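Local coordinates for protein NAGD (Escherichia coli, PDB 2C4N) that probably dephosphorylates a broad range of nucleotides and other phosphate esters, with magnesium as its cofactor, as a member of the HAD-like hydrolase superfamily, at residues D9-L14 / T42-Q47; Q50-R55 / F68-M73; S46-D51 / E92-H97; A72-D77 / F172-P177; N18-G23 / A57-D62. All blocks are in the same frame, centred on the assembly; numbering follows the deposited sequence.

Interaction 1: D9-L14 / T42-Q47; sequences DIDGVL and TNYPSQ. With MG (magnesium ion), chain B; PO4 (phosphate ion), chain D.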
# COMPACT_ATOMS: atom_id res chain seq x y z
N ASP A 9 21.32 -9.36 18.98
CA ASP A 9 21.36 -9.24 17.54
C ASP A 9 22.82 -9.15 17.09
O ASP A 9 23.68 -8.68 17.83
CB ASP A 9 20.59 -7.99 17.11
CG ASP A 9 20.69 -7.76 15.63
OD1 ASP A 9 20.28 -8.65 14.86
OD2 ASP A 9 21.18 -6.69 15.25
N ILE A 10 23.09 -9.58 15.86
CA ILE A 10 24.46 -9.57 15.35
C ILE A 10 24.91 -8.31 14.62
O ILE A 10 25.75 -7.56 15.12
CB ILE A 10 24.69 -10.81 14.44
CG1 ILE A 10 24.64 -12.08 15.29
CG2 ILE A 10 26.03 -10.69 13.70
CD1 ILE A 10 24.67 -13.37 14.50
N ASP A 11 24.36 -8.07 13.44
CA ASP A 11 24.76 -6.92 12.64
C ASP A 11 24.42 -5.56 13.23
O ASP A 11 23.27 -5.30 13.59
CB ASP A 11 24.20 -7.07 11.23
CG ASP A 11 24.76 -8.29 10.52
OD1 ASP A 11 25.99 -8.34 10.32
OD2 ASP A 11 23.99 -9.21 10.17
N GLY A 12 25.42 -4.69 13.33
CA GLY A 12 25.20 -3.37 13.89
C GLY A 12 25.27 -3.36 15.40
O GLY A 12 25.11 -2.32 16.04
N VAL A 13 25.51 -4.54 15.98
CA VAL A 13 25.59 -4.70 17.43
C VAL A 13 26.92 -5.36 17.83
O VAL A 13 27.68 -4.82 18.64
CB VAL A 13 24.43 -5.57 17.96
CG1 VAL A 13 24.56 -5.76 19.47
CG2 VAL A 13 23.09 -4.92 17.61
N LEU A 14 27.18 -6.53 17.26
CA LEU A 14 28.40 -7.27 17.56
C LEU A 14 29.38 -7.19 16.41
O LEU A 14 30.60 -7.22 16.60
CB LEU A 14 28.05 -8.74 17.84
CG LEU A 14 27.14 -8.99 19.05
CD1 LEU A 14 26.80 -10.48 19.17
CD2 LEU A 14 27.85 -8.52 20.31
N THR A 42 20.23 -13.39 13.96
CA THR A 42 20.37 -12.66 12.71
C THR A 42 19.19 -12.99 11.82
O THR A 42 18.76 -14.14 11.75
CB THR A 42 21.67 -12.96 11.95
OG1 THR A 42 21.67 -12.22 10.73
CG2 THR A 42 21.80 -14.45 11.64
N ASN A 43 18.66 -11.97 11.15
CA ASN A 43 17.52 -12.14 10.27
C ASN A 43 17.90 -12.77 8.94
O ASN A 43 17.02 -13.21 8.19
CB ASN A 43 16.86 -10.79 10.02
CG ASN A 43 15.43 -10.76 10.48
OD1 ASN A 43 15.08 -11.40 11.47
ND2 ASN A 43 14.60 -9.98 9.79
N TYR A 44 19.19 -12.83 8.64
CA TYR A 44 19.62 -13.39 7.37
C TYR A 44 19.80 -14.90 7.43
O TYR A 44 20.31 -15.45 8.41
CB TYR A 44 20.85 -12.64 6.86
CG TYR A 44 20.48 -11.19 6.53
CD1 TYR A 44 20.54 -10.19 7.51
CD2 TYR A 44 19.99 -10.84 5.27
CE1 TYR A 44 20.11 -8.89 7.25
CE2 TYR A 44 19.55 -9.54 5.00
CZ TYR A 44 19.62 -8.57 5.99
OH TYR A 44 19.18 -7.28 5.72
N PRO A 45 19.34 -15.60 6.38
CA PRO A 45 19.39 -17.05 6.23
C PRO A 45 20.55 -17.71 5.51
O PRO A 45 20.56 -18.93 5.38
CB PRO A 45 18.10 -17.33 5.50
CG PRO A 45 18.10 -16.18 4.48
CD PRO A 45 18.53 -14.98 5.31
N SER A 46 21.51 -16.93 5.04
CA SER A 46 22.61 -17.50 4.27
C SER A 46 23.71 -18.27 5.00
O SER A 46 24.30 -19.19 4.42
CB SER A 46 23.28 -16.40 3.44
OG SER A 46 22.36 -15.77 2.56
N GLN A 47 23.98 -17.94 6.26
CA GLN A 47 25.07 -18.62 6.95
C GLN A 47 24.67 -19.71 7.93
O GLN A 47 23.62 -19.63 8.57
CB GLN A 47 25.93 -17.59 7.66
CG GLN A 47 26.52 -16.53 6.73
CD GLN A 47 27.48 -15.57 7.43
OE1 GLN A 47 27.06 -14.68 8.17
NE2 GLN A 47 28.77 -15.75 7.19
MG MG B . 21.07 -5.46 13.39
P PO4 D . 20.80 -8.69 11.63
O1 PO4 D . 21.74 -9.55 12.39
O2 PO4 D . 19.41 -9.14 11.87
O3 PO4 D . 20.95 -7.29 12.08
O4 PO4 D . 21.12 -8.77 10.18
O HOH W 1 24.77 -11.84 10.37
O HOH W 2 18.77 -5.30 13.62
O HOH W 3 21.17 -3.93 11.63

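Interaction 2: Q50-R55 / F68-M73; sequences QDLANR and FYTSAM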
# COMPACT_ATOMS: atom_id res chain seq x y z
N GLN A 50 28.26 -22.68 11.87
CA GLN A 50 29.70 -22.76 11.76
C GLN A 50 30.25 -21.61 10.96
O GLN A 50 31.28 -21.10 11.29
CB GLN A 50 30.15 -24.11 11.19
CG GLN A 50 31.63 -24.41 11.30
CD GLN A 50 32.14 -24.50 12.74
OE1 GLN A 50 31.92 -25.50 13.42
NE2 GLN A 50 32.81 -23.47 13.20
N ASP A 51 29.55 -21.22 9.92
CA ASP A 51 29.99 -20.09 9.10
C ASP A 51 30.07 -18.85 9.99
O ASP A 51 31.03 -18.08 9.92
CB ASP A 51 29.00 -19.78 7.97
CG ASP A 51 28.99 -20.83 6.88
OD1 ASP A 51 30.03 -21.48 6.64
OD2 ASP A 51 27.92 -20.99 6.24
N LEU A 52 29.04 -18.66 10.80
CA LEU A 52 28.99 -17.51 11.69
C LEU A 52 30.08 -17.56 12.74
O LEU A 52 30.69 -16.53 13.04
CB LEU A 52 27.61 -17.43 12.36
CG LEU A 52 26.51 -16.94 11.41
CD1 LEU A 52 25.14 -17.22 12.00
CD2 LEU A 52 26.71 -15.45 11.14
N ALA A 53 30.34 -18.74 13.29
CA ALA A 53 31.40 -18.88 14.29
C ALA A 53 32.75 -18.56 13.65
O ALA A 53 33.60 -17.92 14.27
CB ALA A 53 31.40 -20.30 14.87
N ASN A 54 32.95 -19.02 12.45
CA ASN A 54 34.16 -18.70 11.74
C ASN A 54 34.33 -17.21 11.44
O ASN A 54 35.38 -16.67 11.58
CB ASN A 54 34.30 -19.52 10.49
CG ASN A 54 34.49 -20.97 10.77
OD1 ASN A 54 34.73 -21.33 11.88
ND2 ASN A 54 34.39 -21.79 9.76
N ARG A 55 33.24 -16.59 11.03
CA ARG A 55 33.23 -15.16 10.75
C ARG A 55 33.60 -14.39 12.02
O ARG A 55 34.39 -13.45 11.98
CB ARG A 55 31.84 -14.74 10.26
CG ARG A 55 31.63 -13.24 10.12
CD ARG A 55 30.18 -12.95 9.77
NE ARG A 55 29.83 -11.53 9.88
CZ ARG A 55 28.59 -11.08 9.93
NH1 ARG A 55 27.57 -11.93 9.87
NH2 ARG A 55 28.35 -9.78 10.06
N PHE A 68 24.42 -19.45 17.76
CA PHE A 68 23.79 -18.77 16.63
C PHE A 68 22.40 -19.27 16.27
O PHE A 68 22.11 -20.46 16.33
CB PHE A 68 24.69 -18.84 15.39
CG PHE A 68 25.98 -18.12 15.55
CD1 PHE A 68 27.14 -18.81 15.91
CD2 PHE A 68 26.04 -16.73 15.41
CE1 PHE A 68 28.34 -18.12 16.13
CE2 PHE A 68 27.22 -16.04 15.63
CZ PHE A 68 28.37 -16.74 16.00
N TYR A 69 21.54 -18.33 15.89
CA TYR A 69 20.18 -18.66 15.48
C TYR A 69 19.83 -17.72 14.34
O TYR A 69 19.77 -16.51 14.52
CB TYR A 69 19.20 -18.48 16.64
CG TYR A 69 17.90 -19.23 16.47
CD1 TYR A 69 17.90 -20.60 16.22
CD2 TYR A 69 16.67 -18.57 16.55
CE1 TYR A 69 16.70 -21.31 16.05
CE2 TYR A 69 15.47 -19.27 16.40
CZ TYR A 69 15.49 -20.64 16.15
OH TYR A 69 14.31 -21.33 15.99
N THR A 70 19.63 -18.28 13.15
CA THR A 70 19.31 -17.48 11.97
C THR A 70 17.85 -17.69 11.57
O THR A 70 17.18 -18.58 12.08
CB THR A 70 20.16 -17.90 10.77
OG1 THR A 70 19.72 -19.18 10.30
CG2 THR A 70 21.63 -18.00 11.17
N SER A 71 17.38 -16.86 10.65
CA SER A 71 16.01 -16.97 10.18
C SER A 71 15.81 -18.29 9.43
O SER A 71 14.67 -18.73 9.26
CB SER A 71 15.64 -15.80 9.26
OG SER A 71 16.50 -15.73 8.14
N ALA A 72 16.90 -18.91 8.99
CA ALA A 72 16.80 -20.18 8.27
C ALA A 72 16.53 -21.29 9.28
O ALA A 72 15.70 -22.17 9.05
CB ALA A 72 18.10 -20.47 7.49
N MET A 73 17.25 -21.24 10.39
CA MET A 73 17.07 -22.22 11.46
C MET A 73 15.67 -22.07 12.04
O MET A 73 14.98 -23.05 12.30
CB MET A 73 18.11 -21.98 12.56
CG MET A 73 19.55 -22.14 12.07
SD MET A 73 20.72 -21.72 13.36
CE MET A 73 22.29 -21.89 12.50

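Interaction 3: S46-D51 / E92-H97; sequences SQTGQD and EGALIH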
# COMPACT_ATOMS: atom_id res chain seq x y z
N SER A 46 21.51 -16.93 5.04
CA SER A 46 22.61 -17.50 4.27
C SER A 46 23.71 -18.27 5.00
O SER A 46 24.30 -19.19 4.42
CB SER A 46 23.28 -16.40 3.44
OG SER A 46 22.36 -15.77 2.56
N GLN A 47 23.98 -17.94 6.26
CA GLN A 47 25.07 -18.62 6.95
C GLN A 47 24.67 -19.71 7.93
O GLN A 47 23.62 -19.63 8.57
CB GLN A 47 25.93 -17.59 7.66
CG GLN A 47 26.52 -16.53 6.73
CD GLN A 47 27.48 -15.57 7.43
OE1 GLN A 47 27.06 -14.68 8.17
NE2 GLN A 47 28.77 -15.75 7.19
N THR A 48 25.51 -20.74 8.05
CA THR A 48 25.27 -21.83 8.99
C THR A 48 25.88 -21.36 10.30
O THR A 48 26.61 -20.37 10.33
CB THR A 48 26.01 -23.12 8.57
OG1 THR A 48 27.42 -22.86 8.57
CG2 THR A 48 25.58 -23.57 7.19
N GLY A 49 25.60 -22.09 11.38
CA GLY A 49 26.17 -21.72 12.66
C GLY A 49 27.69 -21.72 12.58
O GLY A 49 28.35 -20.83 13.13
N GLN A 50 28.26 -22.68 11.87
CA GLN A 50 29.70 -22.76 11.76
C GLN A 50 30.25 -21.61 10.96
O GLN A 50 31.28 -21.10 11.29
CB GLN A 50 30.15 -24.11 11.19
CG GLN A 50 31.63 -24.41 11.30
CD GLN A 50 32.14 -24.50 12.74
OE1 GLN A 50 31.92 -25.50 13.42
NE2 GLN A 50 32.81 -23.47 13.20
N ASP A 51 29.55 -21.22 9.92
CA ASP A 51 29.99 -20.09 9.10
C ASP A 51 30.07 -18.85 9.99
O ASP A 51 31.03 -18.08 9.92
CB ASP A 51 29.00 -19.78 7.97
CG ASP A 51 28.99 -20.83 6.88
OD1 ASP A 51 30.03 -21.48 6.64
OD2 ASP A 51 27.92 -20.99 6.24
N GLU A 92 18.99 -21.16 -1.16
CA GLU A 92 20.15 -22.03 -1.33
C GLU A 92 20.97 -22.14 -0.06
O GLU A 92 20.77 -21.37 0.88
CB GLU A 92 21.04 -21.48 -2.46
CG GLU A 92 21.69 -20.13 -2.14
CD GLU A 92 22.36 -19.47 -3.35
OE1 GLU A 92 22.59 -20.18 -4.35
OE2 GLU A 92 22.65 -18.25 -3.29
N GLY A 93 21.88 -23.11 -0.04
CA GLY A 93 22.75 -23.29 1.10
C GLY A 93 22.13 -23.70 2.42
O GLY A 93 21.41 -24.70 2.51
N ALA A 94 22.44 -22.93 3.46
CA ALA A 94 21.97 -23.18 4.82
C ALA A 94 20.51 -23.57 4.96
O ALA A 94 20.20 -24.59 5.58
CB ALA A 94 22.26 -21.95 5.68
N LEU A 95 19.61 -22.77 4.39
CA LEU A 95 18.18 -23.06 4.47
C LEU A 95 17.84 -24.45 3.93
O LEU A 95 17.07 -25.19 4.54
CB LEU A 95 17.39 -22.01 3.69
CG LEU A 95 15.87 -22.24 3.62
CD1 LEU A 95 15.27 -22.19 5.02
CD2 LEU A 95 15.22 -21.19 2.72
N ILE A 96 18.41 -24.79 2.78
CA ILE A 96 18.15 -26.08 2.15
C ILE A 96 18.53 -27.23 3.07
O ILE A 96 17.75 -28.16 3.28
CB ILE A 96 18.92 -26.23 0.82
CG1 ILE A 96 18.49 -25.13 -0.16
CG2 ILE A 96 18.65 -27.61 0.21
CD1 ILE A 96 17.05 -25.22 -0.62
N HIS A 97 19.74 -27.18 3.62
CA HIS A 97 20.21 -28.23 4.51
C HIS A 97 19.35 -28.33 5.76
O HIS A 97 19.05 -29.44 6.22
CB HIS A 97 21.67 -27.98 4.90
CG HIS A 97 22.31 -29.15 5.56
ND1 HIS A 97 22.55 -30.34 4.90
CD2 HIS A 97 22.73 -29.34 6.84
CE1 HIS A 97 23.08 -31.21 5.75
NE2 HIS A 97 23.20 -30.62 6.92
O HOH W 4 21.42 -17.99 0.93

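Interaction 4: A72-D77 / F172-P177; sequences AMATAD and FYVGKP. With PO4 (phosphate ion), chain C; PO4 (phosphate ion), chain D.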
# COMPACT_ATOMS: atom_id res chain seq x y z
N ALA A 72 16.90 -18.91 8.99
CA ALA A 72 16.80 -20.18 8.27
C ALA A 72 16.53 -21.29 9.28
O ALA A 72 15.70 -22.17 9.05
CB ALA A 72 18.10 -20.47 7.49
N MET A 73 17.25 -21.24 10.39
CA MET A 73 17.07 -22.22 11.46
C MET A 73 15.67 -22.07 12.04
O MET A 73 14.98 -23.05 12.30
CB MET A 73 18.11 -21.98 12.56
CG MET A 73 19.55 -22.14 12.07
SD MET A 73 20.72 -21.72 13.36
CE MET A 73 22.29 -21.89 12.50
N ALA A 74 15.25 -20.82 12.24
CA ALA A 74 13.94 -20.52 12.79
C ALA A 74 12.84 -21.01 11.86
O ALA A 74 11.81 -21.52 12.31
CB ALA A 74 13.79 -19.02 13.03
N THR A 75 13.06 -20.87 10.56
CA THR A 75 12.08 -21.32 9.57
C THR A 75 11.97 -22.84 9.62
O THR A 75 10.87 -23.40 9.55
CB THR A 75 12.47 -20.88 8.15
OG1 THR A 75 12.43 -19.45 8.06
CG2 THR A 75 11.53 -21.48 7.12
N ALA A 76 13.10 -23.52 9.74
CA ALA A 76 13.10 -24.98 9.82
C ALA A 76 12.36 -25.40 11.09
O ALA A 76 11.57 -26.34 11.06
CB ALA A 76 14.53 -25.52 9.83
N ASP A 77 12.62 -24.71 12.19
CA ASP A 77 11.97 -25.03 13.46
C ASP A 77 10.47 -24.80 13.36
O ASP A 77 9.68 -25.54 13.94
CB ASP A 77 12.53 -24.17 14.60
CG ASP A 77 13.88 -24.67 15.09
OD1 ASP A 77 14.17 -25.87 14.90
OD2 ASP A 77 14.63 -23.87 15.69
N PHE A 172 4.20 -15.42 5.24
CA PHE A 172 4.35 -15.26 6.67
C PHE A 172 5.86 -15.15 6.80
O PHE A 172 6.58 -16.09 6.45
CB PHE A 172 3.86 -16.50 7.42
CG PHE A 172 4.18 -16.47 8.89
CD1 PHE A 172 3.45 -15.66 9.76
CD2 PHE A 172 5.24 -17.21 9.41
CE1 PHE A 172 3.77 -15.59 11.11
CE2 PHE A 172 5.57 -17.15 10.76
CZ PHE A 172 4.83 -16.34 11.61
N TYR A 173 6.35 -14.00 7.28
CA TYR A 173 7.78 -13.81 7.47
C TYR A 173 8.14 -14.34 8.85
O TYR A 173 7.54 -13.94 9.85
CB TYR A 173 8.16 -12.32 7.37
CG TYR A 173 8.17 -11.78 5.95
CD1 TYR A 173 7.18 -10.91 5.51
CD2 TYR A 173 9.17 -12.14 5.06
CE1 TYR A 173 7.19 -10.40 4.21
CE2 TYR A 173 9.19 -11.64 3.76
CZ TYR A 173 8.20 -10.77 3.34
OH TYR A 173 8.24 -10.29 2.05
N VAL A 174 9.11 -15.24 8.90
CA VAL A 174 9.52 -15.85 10.15
C VAL A 174 10.40 -14.94 11.00
O VAL A 174 10.30 -14.93 12.23
CB VAL A 174 10.28 -17.18 9.89
CG1 VAL A 174 10.82 -17.76 11.19
CG2 VAL A 174 9.34 -18.18 9.22
N GLY A 175 11.26 -14.16 10.35
CA GLY A 175 12.17 -13.29 11.09
C GLY A 175 11.58 -12.00 11.65
O GLY A 175 10.39 -11.73 11.50
N LYS A 176 12.43 -11.22 12.31
CA LYS A 176 12.02 -9.94 12.90
C LYS A 176 11.41 -9.10 11.77
O LYS A 176 11.84 -9.20 10.62
CB LYS A 176 13.24 -9.20 13.47
CG LYS A 176 13.98 -9.92 14.57
CD LYS A 176 15.30 -9.22 14.89
CE LYS A 176 16.32 -9.43 13.77
NZ LYS A 176 17.49 -8.50 13.90
N PRO A 177 10.44 -8.22 12.09
CA PRO A 177 9.85 -7.88 13.39
C PRO A 177 8.83 -8.86 13.96
O PRO A 177 8.22 -8.59 14.99
CB PRO A 177 9.25 -6.51 13.13
CG PRO A 177 8.76 -6.63 11.72
CD PRO A 177 9.93 -7.33 11.03
P PO4 C . 17.13 -6.42 10.51
O1 PO4 C . 18.25 -7.32 10.14
O2 PO4 C . 17.42 -5.04 10.07
O3 PO4 C . 15.88 -6.90 9.86
O4 PO4 C . 16.94 -6.44 11.99
P PO4 D . 20.80 -8.69 11.63
O1 PO4 D . 21.74 -9.55 12.39
O2 PO4 D . 19.41 -9.14 11.87
O3 PO4 D . 20.95 -7.29 12.08
O4 PO4 D . 21.12 -8.77 10.18

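Interaction 5: N18-G23 / A57-D62; sequences NVAVPG and ATAGVD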
# COMPACT_ATOMS: atom_id res chain seq x y z
N ASN A 18 32.34 -7.73 8.54
CA ASN A 18 33.31 -8.68 8.99
C ASN A 18 34.27 -8.22 10.08
O ASN A 18 35.16 -8.93 10.46
CB ASN A 18 33.93 -9.42 7.83
CG ASN A 18 32.90 -10.23 7.02
OD1 ASN A 18 31.91 -10.72 7.53
ND2 ASN A 18 33.17 -10.37 5.76
N VAL A 19 33.95 -7.07 10.64
CA VAL A 19 34.74 -6.44 11.69
C VAL A 19 33.92 -6.37 12.97
O VAL A 19 32.77 -5.93 12.96
CB VAL A 19 35.16 -5.01 11.29
CG1 VAL A 19 35.90 -4.35 12.44
CG2 VAL A 19 36.05 -5.05 10.06
N ALA A 20 34.51 -6.81 14.08
CA ALA A 20 33.81 -6.80 15.35
C ALA A 20 33.67 -5.40 15.92
O ALA A 20 34.53 -4.54 15.71
CB ALA A 20 34.53 -7.69 16.36
N VAL A 21 32.57 -5.18 16.63
CA VAL A 21 32.35 -3.89 17.27
C VAL A 21 33.21 -3.91 18.53
O VAL A 21 33.20 -4.89 19.27
CB VAL A 21 30.86 -3.72 17.67
CG1 VAL A 21 30.69 -2.46 18.52
CG2 VAL A 21 29.99 -3.65 16.42
N PRO A 22 33.97 -2.84 18.78
CA PRO A 22 34.81 -2.80 19.98
C PRO A 22 34.04 -3.16 21.24
O PRO A 22 32.98 -2.59 21.52
CB PRO A 22 35.31 -1.36 20.00
CG PRO A 22 35.43 -1.05 18.53
CD PRO A 22 34.15 -1.62 17.97
N GLY A 23 34.56 -4.11 22.01
CA GLY A 23 33.90 -4.53 23.23
C GLY A 23 33.01 -5.75 23.10
O GLY A 23 32.58 -6.32 24.10
N ALA A 57 35.21 -15.61 14.72
CA ALA A 57 36.57 -15.95 15.09
C ALA A 57 37.58 -15.19 14.23
O ALA A 57 38.62 -14.74 14.73
CB ALA A 57 36.79 -17.45 14.96
N THR A 58 37.28 -15.05 12.95
CA THR A 58 38.16 -14.32 12.04
C THR A 58 38.27 -12.87 12.52
O THR A 58 39.31 -12.23 12.36
CB THR A 58 37.60 -14.34 10.60
OG1 THR A 58 37.55 -15.69 10.11
CG2 THR A 58 38.48 -13.50 9.67
N ALA A 59 37.18 -12.38 13.11
CA ALA A 59 37.13 -11.01 13.61
C ALA A 59 37.67 -10.89 15.03
O ALA A 59 37.67 -9.82 15.62
CB ALA A 59 35.69 -10.49 13.56
N GLY A 60 38.12 -12.01 15.59
CA GLY A 60 38.67 -11.99 16.93
C GLY A 60 37.71 -12.28 18.07
O GLY A 60 38.07 -12.10 19.23
N VAL A 61 36.49 -12.72 17.75
CA VAL A 61 35.50 -13.03 18.78
C VAL A 61 35.22 -14.54 18.77
O VAL A 61 34.76 -15.09 17.77
CB VAL A 61 34.16 -12.29 18.53
CG1 VAL A 61 33.20 -12.57 19.68
CG2 VAL A 61 34.41 -10.79 18.39
N ASP A 62 35.50 -15.20 19.89
CA ASP A 62 35.30 -16.64 19.97
C ASP A 62 34.05 -17.08 20.72
O ASP A 62 33.90 -16.82 21.92
CB ASP A 62 36.52 -17.31 20.62
CG ASP A 62 37.80 -17.06 19.85
OD1 ASP A 62 37.74 -17.00 18.61
OD2 ASP A 62 38.86 -16.95 20.49
O HOH W 5 37.40 -7.50 14.33

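Interaction 1: D9-L14 / T42-Q47
Ile10 and Asp11 meet Thr42 in a contact between two loops at the C-terminal ends of neighbouring parallel strands, 5-9 and 38-42, and a phosphate ion is bound between them. The direct packing is slight: Ile10 CD1 reaches Thr42 CB at 4.0 Å. The phosphate does the joining. From one loop Asp11 N donates to its O1 at 3.2 Å, and from the other Asn43 N donates to its O2 at 3.0 Å, both nearly straight. Magnesium ties the phosphate to the first loop, binding Asp9 OD2, Asp11 O and phosphate O3, each at 2.2 Å, with two waters and Asp201 also among its ligands. A further water spans the loops, donating to Asp11 OD2 at 2.8 Å and pairing with Thr42 OG1. That hydroxyl, which chi1 of 178° sets beside the carbonyl carbon, where the chain runs on, also accepts from Tyr44 N, closing an ST turn, while the Tyr44 ring presents its edge to phosphate O4. The other carboxylate oxygen of Asp11, OD1, is held by a salt bridge to Arg55. Two aspartates flanking Ile10 at a strand end, sharing magnesium, fit the DxD motif of HAD phosphatases, with Asp11 probably catalytic; Thr42 and Asn43 of the facing loop line the phosphate site.

Interaction 2: Q50-R55 / F68-M73
The Phe68 ring takes Leu52 over one face: CB stands 3.4 Å from the ring centroid and only 9° off the ring normal, a CH-pi contact. Leu52 CD1 stays on that same face, out past the rim, 3.6 Å from Phe68 CD2. Ala53 approaches obliquely, its N 3.5 Å from Phe68 CE1 and its methyl a little farther off. Beyond the ring, Leu52 CD1 also touches Thr70 CG2 at 3.7 Å, so one leucine spans two residues whose side chains leave strand 68-70 on the same side. In Phe68 the first torsion (chi1 -64°) sets CG beside the backbone N and opposite the carbonyl carbon, which brings the ring under the helix. Replacing Phe68 with an alanine would probably leave Leu52 CB without the flat surface it rests on and open a gap between helix and strand. Thr70 has a second task: its OG1 accepts from Met73 N at 3.2 Å and, weakly, from Ala72 N, capping the next helix as part of a capping box. The axes of helix 50-55 and strand 68-70 pass 9.2 Å apart at 123°, within the beta-alpha-beta unit of strand 38-42, helix 49-58 and strand 68-70. Phe56 meets the Phe68 ring edge-to-face, and Leu40 of strand 38-42 packs against Phe68 from within the sheet.

Interaction 3: S46-D51 / E92-H97
A capping box at the start of helix 49-58 meets the first turn of helix 94-101, and the meeting point is a single methyl group. Ala94 CB points at the loop residues Ser46, Gln47 and Thr48, lying 3.7 Å from Ser46 O, 3.9 Å from Gln47 O and 4.0 Å from Thr48 CG2. Two carbonyl oxygens and a threonine methyl thus line the side of the buried alanine that faces this loop, and no direct hydrogen bond crosses the contact. Thr48 is turned by its first torsion (chi1 62°) so that OG1 sits between the backbone N and the carbonyl carbon, where it can accept from Asp51 N at 3.0 Å; the same rotation leaves CG2 to face Ala94. The box is completed in return by Thr48 N, which donates to Asp51 OD2 at 3.0 Å in an almost straight bond (174°), meeting that oxygen on its anti side and 34° out of the carboxylate plane. With a valine in place of Thr48, Asp51 N would probably lose its capping acceptor and the first turn of the helix would be less firmly fixed. At the outer margin a water pairs with Ser46 OG at 2.9 Å and gives only a weak bond to Glu92 O. Gly93, at positive phi, is the N-cap residue of the second helix. Around this point, Leu95 and Ile96 turn to Val89 of strand 86-90, Leu95 also touches Ala72 of helix 71-80, and Ser46 packs on Glu118 of a loop after strand 105-116.

Interaction 4: A72-D77 / F172-P177
Val174 sets its two methyl branches against two successive residues of helix 71-80. CG1, anti to the backbone N (chi1 175°), meets Ala74 CB at 3.7 Å. CG2, the other branch, lies beside the backbone N and comes to Thr75 OG1 at 3.5 Å. The valine and threonine side chains cross at a slant. Thr75 OG1 does not depend on this apolar neighbour, since it is hydrogen-bonded back to Ser71 O within its own helix; a buried hydroxyl is thereby satisfied although its neighbour across the contact is a methyl. No hydrogen bond passes between the segments. Trp180 and Ile141 also pack on Val174, and Ile181 on Ala74. Two residues on in the loop, Lys176 turns to the active site instead of the helix. Its chain, bent at chi3 (-72°), carries NZ between two phosphate ions, with 2.9 Å from Lys176 NZ to O4 of one and also 2.9 Å to O2 of the phosphate bound to magnesium. Salt bridges to Asp9 and Asp206 fix the ammonium further, and its position agrees with the substrate-binding role inferred for Lys176. A loop lysine bound to the phosphate and paired with Asp9 is consistent with the active-site lysine of HAD phosphatases.

Interaction 5: N18-G23 / A57-D62
Ala20 and Ala59 meet where a short strand, 19-20, passes the end of helix 49-58. The helix closes in a Schellman motif: Gly60 has positive phi (93°), and its N bonds back to Ala57 O at 2.9 Å. A side chain at Gly60 would collide with the carbonyl oxygen of Ala59, so the turn depends on glycine. This turn carries the chain from Ala59 to Val61 so that both residues face the strand. On the other segment the backbone is extended at Val19 and Ala20, directing the methyl of Ala20 towards the helix end while the side chains of Val19 and Val21 point away. Ala20 CB sits 3.7 Å from Val61 CG2 and 4.1 Å from Ala59 CB, so one small methyl fits against two apolar groups. In Val61 the first torsion (chi1 -176°) puts CG1 anti to the backbone N and leaves CG2 as the branch that meets the strand. Ala59 CB in turn lies against the backbone of the strand segment, 3.5 Å from Asn18 O. Polar linkage is indirect: a water accepts from Ala20 N at 3.0 Å and donates to Ala59 O at 2.7 Å, serving one backbone donor and one backbone acceptor that do not meet each other. Strand 15-16, the antiparallel partner of strand 19-20, joins the packing through Met15, which touches both Ala20 and Ala59, while Phe56 from helix 49-58 packs on Val61.

Read together, the contacts run from the catalytic centre out to the ends of helix 49-58. Interaction 1 holds the magnesium and phosphate. Interaction 4, whose centre is about 13 Å from it, reaches the same phosphate through Lys176, which also bonds by its N to Asn43 OD1 (2.8 Å). Interaction 2 lies nearer, with centres about 8 Å apart, and supplies Arg55, whose NH2 is 2.8 Å from Asp11 OD1; by similarity, Arg55 orients that aspartate for proton transfer. Helix 49-58 threads interactions 2, 3 and 5, its start held at 3 and its end at 5, with those two centres about 20 Å apart. Interaction 5 returns to interaction 1 through Val21 N and Leu14 O.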